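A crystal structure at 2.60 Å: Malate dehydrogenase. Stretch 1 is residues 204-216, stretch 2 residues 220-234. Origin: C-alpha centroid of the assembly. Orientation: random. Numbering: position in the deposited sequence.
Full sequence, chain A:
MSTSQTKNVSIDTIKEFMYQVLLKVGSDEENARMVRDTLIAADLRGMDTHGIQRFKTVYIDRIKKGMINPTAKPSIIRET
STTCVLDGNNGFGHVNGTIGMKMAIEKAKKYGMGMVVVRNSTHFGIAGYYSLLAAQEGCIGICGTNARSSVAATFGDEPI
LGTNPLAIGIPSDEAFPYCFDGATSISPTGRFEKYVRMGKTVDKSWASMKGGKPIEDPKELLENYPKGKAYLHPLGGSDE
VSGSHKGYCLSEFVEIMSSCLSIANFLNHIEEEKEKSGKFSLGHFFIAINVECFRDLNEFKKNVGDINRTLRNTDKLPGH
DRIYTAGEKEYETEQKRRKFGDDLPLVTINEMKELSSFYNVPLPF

Stretch 1 (204-216) KSWASMKGGKPIE
Stretch 2 220-234: ELLENYPKGKAYLHP

The most distinctive feature of this contact is a side-chain hydrogen bond running from the middle of a short antiparallel ladder to the residue just past its end: Ser208 OG lies 2.8 Å from His233 NE2, near the plane of the imidazole and at its edge, and the distance alone does not assign the donor. Ser208 (chi1 -73°, m) and His233 (chi1 -63°, m; chi2 -67°) set this geometry. The same ring edge receives a carbonyl, with Ser205 O 3.1 Å from His233 CD2.

The ladder joins strand 207-209 to strand 230-232, whose N-to-C directions differ by 166° and whose axes approach to 4.9 Å. Ala207 pairs with Leu232 (CA to CA 4.3 Å) and Met209 with Ala230 (CA to CA 4.4 Å) as non-hydrogen-bonded pairs. Between them Ser208 and Tyr231 form the hydrogen-bonded pair, CA to CA 5.8 Å: Ser208 N donates to Tyr231 O at 3.0 Å (160° at the hydrogen), and Tyr231 N to Ser208 O at 3.1 Å (157°). Two further bonds extend the pattern, His233 N to Trp206 O at 3.0 Å (167°) and Lys210 N to Lys229 O at 2.9 Å (150°). The strand residues are extended, phi running from -162° at Tyr231 to -78° at Met209 and psi from 150° at Ser208 to 168° at Ala207. One water lies with its O 3.1 Å from Trp206 O and 2.9 Å from His233 O, within hydrogen-bonding reach of both.

Side chains alternate between the faces. Ser208 and Tyr231 share one; the tyrosine (chi1 52°, p; chi2 79°) places its CE1 3.8 Å from Ser208 CB, and Ser208 O lies over one face of its ring. Tyr231 OH reaches to 3.6 Å from Gly212 CA, beside the type II turn Met209-Gly212, which is closed by Gly212 N to Met209 O at 2.9 Å. Gly211 (97/-10) and Gly212 (95/6) have backbone angles at which a CB would jam against the preceding carbonyl O.

Ala207, Met209, Ala230 and Leu232 occupy the other face, which is where helix 220-224 packs, its axis 8.9 Å from that of strand 207-209 at 63°. Ala207 CB meets Leu221 CD1 at 3.6 Å. Ile215, returning alongside Ala207 through Ile215 N to Ala207 O (3.1 Å), inserts CD1 4.1 Å from Leu221 CB and 4.2 Å from Ala230 CB. Met209, m at all three chi angles, brings CE to 3.6 Å from Asn224 ND2, while that amide donates to Glu220 O at 2.7 Å. Lys213 NZ stays 4.3 Å from Glu220 OE1, beyond a salt bridge.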

# COMPACT_ATOMS: atom_id res chain seq x y z
N LYS A 204 -11.12 -13.46 -16.09
CA LYS A 204 -10.46 -14.70 -15.79
C LYS A 204 -9.45 -14.61 -14.69
O LYS A 204 -9.12 -15.59 -14.08
CB LYS A 204 -9.74 -15.19 -17.02
N SER A 205 -8.95 -13.40 -14.46
CA SER A 205 -7.93 -13.17 -13.46
C SER A 205 -8.47 -13.03 -12.06
O SER A 205 -7.74 -13.20 -11.13
CB SER A 205 -7.08 -11.95 -13.82
OG SER A 205 -7.87 -10.81 -14.04
N TRP A 206 -9.74 -12.72 -11.90
CA TRP A 206 -10.28 -12.45 -10.59
C TRP A 206 -10.34 -13.62 -9.62
O TRP A 206 -10.06 -13.48 -8.46
CB TRP A 206 -11.65 -11.81 -10.72
CG TRP A 206 -11.64 -10.60 -11.51
CD1 TRP A 206 -10.57 -9.98 -11.99
CD2 TRP A 206 -12.75 -9.85 -11.93
NE1 TRP A 206 -10.93 -8.89 -12.69
CE2 TRP A 206 -12.28 -8.79 -12.66
CE3 TRP A 206 -14.12 -9.98 -11.74
CZ2 TRP A 206 -13.11 -7.87 -13.21
CZ3 TRP A 206 -14.92 -9.06 -12.27
CH2 TRP A 206 -14.43 -8.03 -13.00
N ALA A 207 -10.69 -14.78 -10.10
CA ALA A 207 -10.94 -15.91 -9.21
C ALA A 207 -10.64 -17.26 -9.85
O ALA A 207 -10.43 -17.36 -11.06
CB ALA A 207 -12.36 -15.87 -8.69
N SER A 208 -10.61 -18.30 -9.02
CA SER A 208 -10.33 -19.66 -9.47
C SER A 208 -11.06 -20.68 -8.61
O SER A 208 -11.33 -20.44 -7.43
CB SER A 208 -8.82 -19.93 -9.45
OG SER A 208 -8.16 -19.25 -10.51
N MET A 209 -11.40 -21.82 -9.22
CA MET A 209 -11.94 -22.96 -8.48
C MET A 209 -10.76 -23.64 -7.81
O MET A 209 -9.62 -23.44 -8.22
CB MET A 209 -12.66 -23.94 -9.42
CG MET A 209 -14.05 -23.49 -9.92
SD MET A 209 -15.38 -23.39 -8.68
CE MET A 209 -15.33 -25.02 -7.92
N LYS A 210 -11.02 -24.42 -6.77
CA LYS A 210 -9.99 -25.25 -6.15
C LYS A 210 -9.24 -25.97 -7.27
O LYS A 210 -9.85 -26.51 -8.20
CB LYS A 210 -10.63 -26.26 -5.20
CG LYS A 210 -9.66 -27.20 -4.49
CD LYS A 210 -9.31 -26.70 -3.12
CE LYS A 210 -8.62 -27.77 -2.31
NZ LYS A 210 -8.38 -27.31 -0.92
N GLY A 211 -7.91 -25.95 -7.20
CA GLY A 211 -7.06 -26.51 -8.26
C GLY A 211 -6.54 -25.50 -9.26
O GLY A 211 -5.69 -25.83 -10.09
N GLY A 212 -7.05 -24.28 -9.20
CA GLY A 212 -6.52 -23.17 -10.00
C GLY A 212 -7.19 -22.88 -11.33
O GLY A 212 -6.72 -22.03 -12.09
N LYS A 213 -8.29 -23.58 -11.63
CA LYS A 213 -9.04 -23.35 -12.86
C LYS A 213 -9.77 -22.01 -12.77
O LYS A 213 -10.56 -21.80 -11.85
CB LYS A 213 -10.02 -24.51 -13.12
CG LYS A 213 -10.94 -24.31 -14.33
CD LYS A 213 -11.89 -25.48 -14.53
CE LYS A 213 -13.17 -25.07 -15.28
NZ LYS A 213 -14.10 -24.27 -14.41
N PRO A 214 -9.51 -21.09 -13.72
CA PRO A 214 -10.13 -19.76 -13.68
C PRO A 214 -11.66 -19.82 -13.66
O PRO A 214 -12.25 -20.76 -14.22
CB PRO A 214 -9.65 -19.10 -14.99
CG PRO A 214 -8.43 -19.86 -15.39
CD PRO A 214 -8.67 -21.27 -14.92
N ILE A 215 -12.30 -18.85 -13.02
CA ILE A 215 -13.76 -18.78 -12.97
C ILE A 215 -14.30 -17.72 -13.94
O ILE A 215 -13.82 -16.59 -13.97
CB ILE A 215 -14.27 -18.54 -11.53
CG1 ILE A 215 -14.28 -19.87 -10.77
CG2 ILE A 215 -15.65 -17.90 -11.51
CD1 ILE A 215 -14.39 -19.74 -9.26
N GLU A 216 -15.28 -18.12 -14.75
CA GLU A 216 -15.97 -17.21 -15.67
C GLU A 216 -17.38 -16.91 -15.18
O GLU A 216 -17.94 -15.86 -15.49
CB GLU A 216 -16.02 -17.80 -17.09
CG GLU A 216 -14.83 -17.42 -17.99
CD GLU A 216 -15.04 -17.83 -19.46
OE1 GLU A 216 -15.29 -19.03 -19.72
OE2 GLU A 216 -14.94 -16.96 -20.35
N GLU A 220 -20.13 -19.40 -9.25
CA GLU A 220 -19.22 -20.46 -8.82
C GLU A 220 -18.36 -20.05 -7.62
O GLU A 220 -18.22 -20.81 -6.65
CB GLU A 220 -18.32 -20.92 -9.97
CG GLU A 220 -19.02 -21.81 -11.01
CD GLU A 220 -18.03 -22.62 -11.86
OE1 GLU A 220 -17.21 -22.01 -12.59
OE2 GLU A 220 -18.09 -23.87 -11.80
N LEU A 221 -17.80 -18.84 -7.69
CA LEU A 221 -17.01 -18.28 -6.59
C LEU A 221 -17.86 -18.07 -5.33
O LEU A 221 -17.50 -18.52 -4.24
CB LEU A 221 -16.36 -16.95 -6.99
CG LEU A 221 -15.69 -16.30 -5.78
CD1 LEU A 221 -14.23 -16.72 -5.69
CD2 LEU A 221 -15.84 -14.80 -5.77
N LEU A 222 -18.99 -17.38 -5.50
CA LEU A 222 -19.85 -16.99 -4.38
C LEU A 222 -20.35 -18.17 -3.55
O LEU A 222 -20.51 -18.05 -2.34
CB LEU A 222 -21.04 -16.18 -4.88
CG LEU A 222 -20.68 -14.79 -5.41
CD1 LEU A 222 -21.87 -14.20 -6.15
CD2 LEU A 222 -20.22 -13.88 -4.28
N GLU A 223 -20.58 -19.30 -4.22
CA GLU A 223 -21.12 -20.49 -3.56
C GLU A 223 -20.04 -21.36 -2.93
O GLU A 223 -20.27 -21.98 -1.89
CB GLU A 223 -21.95 -21.32 -4.54
CG GLU A 223 -23.42 -20.90 -4.62
CD GLU A 223 -24.13 -21.48 -5.85
OE1 GLU A 223 -25.04 -20.79 -6.37
OE2 GLU A 223 -23.77 -22.60 -6.28
N ASN A 224 -18.87 -21.40 -3.58
CA ASN A 224 -17.80 -22.32 -3.21
C ASN A 224 -16.74 -21.75 -2.27
O ASN A 224 -16.09 -22.51 -1.55
CB ASN A 224 -17.14 -22.90 -4.47
CG ASN A 224 -18.07 -23.82 -5.25
OD1 ASN A 224 -18.58 -24.81 -4.71
ND2 ASN A 224 -18.29 -23.51 -6.52
N TYR A 225 -16.57 -20.42 -2.28
CA TYR A 225 -15.57 -19.78 -1.40
C TYR A 225 -15.91 -19.92 0.09
O TYR A 225 -15.00 -20.09 0.90
CB TYR A 225 -15.24 -18.33 -1.81
CG TYR A 225 -15.97 -17.22 -1.06
CD1 TYR A 225 -16.97 -16.47 -1.69
CD2 TYR A 225 -15.64 -16.90 0.26
CE1 TYR A 225 -17.65 -15.46 -1.02
CE2 TYR A 225 -16.32 -15.88 0.94
CZ TYR A 225 -17.32 -15.17 0.29
OH TYR A 225 -17.99 -14.16 0.95
N PRO A 226 -17.22 -19.85 0.46
CA PRO A 226 -17.53 -20.12 1.88
C PRO A 226 -17.33 -21.59 2.24
O PRO A 226 -17.14 -21.90 3.42
CB PRO A 226 -19.01 -19.73 2.00
CG PRO A 226 -19.27 -18.83 0.84
CD PRO A 226 -18.41 -19.38 -0.26
N LYS A 227 -17.36 -22.47 1.24
CA LYS A 227 -17.08 -23.90 1.42
C LYS A 227 -15.57 -24.22 1.43
O LYS A 227 -15.17 -25.38 1.65
CB LYS A 227 -17.75 -24.74 0.32
CG LYS A 227 -19.28 -24.69 0.25
CD LYS A 227 -19.77 -25.47 -0.99
CE LYS A 227 -21.28 -25.72 -0.98
NZ LYS A 227 -22.06 -24.53 -1.45
N GLY A 228 -14.74 -23.20 1.18
CA GLY A 228 -13.29 -23.38 1.07
C GLY A 228 -12.86 -24.05 -0.23
O GLY A 228 -11.75 -24.60 -0.31
N LYS A 229 -13.72 -23.99 -1.25
CA LYS A 229 -13.46 -24.69 -2.52
C LYS A 229 -13.30 -23.75 -3.73
O LYS A 229 -13.16 -24.21 -4.87
CB LYS A 229 -14.53 -25.78 -2.78
N ALA A 230 -13.32 -22.44 -3.48
CA ALA A 230 -12.97 -21.41 -4.47
C ALA A 230 -12.37 -20.21 -3.76
O ALA A 230 -12.50 -20.08 -2.54
CB ALA A 230 -14.19 -21.00 -5.28
N TYR A 231 -11.73 -19.32 -4.52
CA TYR A 231 -11.04 -18.18 -3.93
C TYR A 231 -10.75 -17.06 -4.94
O TYR A 231 -10.66 -17.30 -6.15
CB TYR A 231 -9.73 -18.65 -3.28
CG TYR A 231 -8.85 -19.47 -4.18
CD1 TYR A 231 -8.05 -18.86 -5.16
CD2 TYR A 231 -8.81 -20.86 -4.08
CE1 TYR A 231 -7.24 -19.62 -6.00
CE2 TYR A 231 -8.01 -21.62 -4.92
CZ TYR A 231 -7.22 -20.99 -5.87
OH TYR A 231 -6.41 -21.74 -6.71
N LEU A 232 -10.62 -15.84 -4.42
CA LEU A 232 -10.18 -14.67 -5.20
C LEU A 232 -8.64 -14.56 -5.21
O LEU A 232 -7.97 -15.02 -4.28
CB LEU A 232 -10.76 -13.39 -4.60
CG LEU A 232 -12.25 -13.11 -4.71
CD1 LEU A 232 -12.71 -12.33 -3.51
CD2 LEU A 232 -12.56 -12.35 -5.97
N HIS A 233 -8.10 -13.97 -6.26
CA HIS A 233 -6.65 -13.72 -6.35
C HIS A 233 -6.28 -12.35 -5.79
O HIS A 233 -7.08 -11.41 -5.88
CB HIS A 233 -6.15 -13.83 -7.79
CG HIS A 233 -6.33 -15.19 -8.39
ND1 HIS A 233 -5.63 -16.30 -7.94
CD2 HIS A 233 -7.14 -15.63 -9.37
CE1 HIS A 233 -6.00 -17.35 -8.64
NE2 HIS A 233 -6.92 -16.98 -9.51
N PRO A 234 -5.07 -12.22 -5.23
CA PRO A 234 -4.59 -10.90 -4.82
C PRO A 234 -4.31 -10.02 -6.03
O PRO A 234 -4.19 -10.53 -7.15
CB PRO A 234 -3.27 -11.21 -4.10
CG PRO A 234 -3.25 -12.70 -3.89
CD PRO A 234 -4.06 -13.27 -4.99
O HOH W 1 -9.60 -10.75 -7.15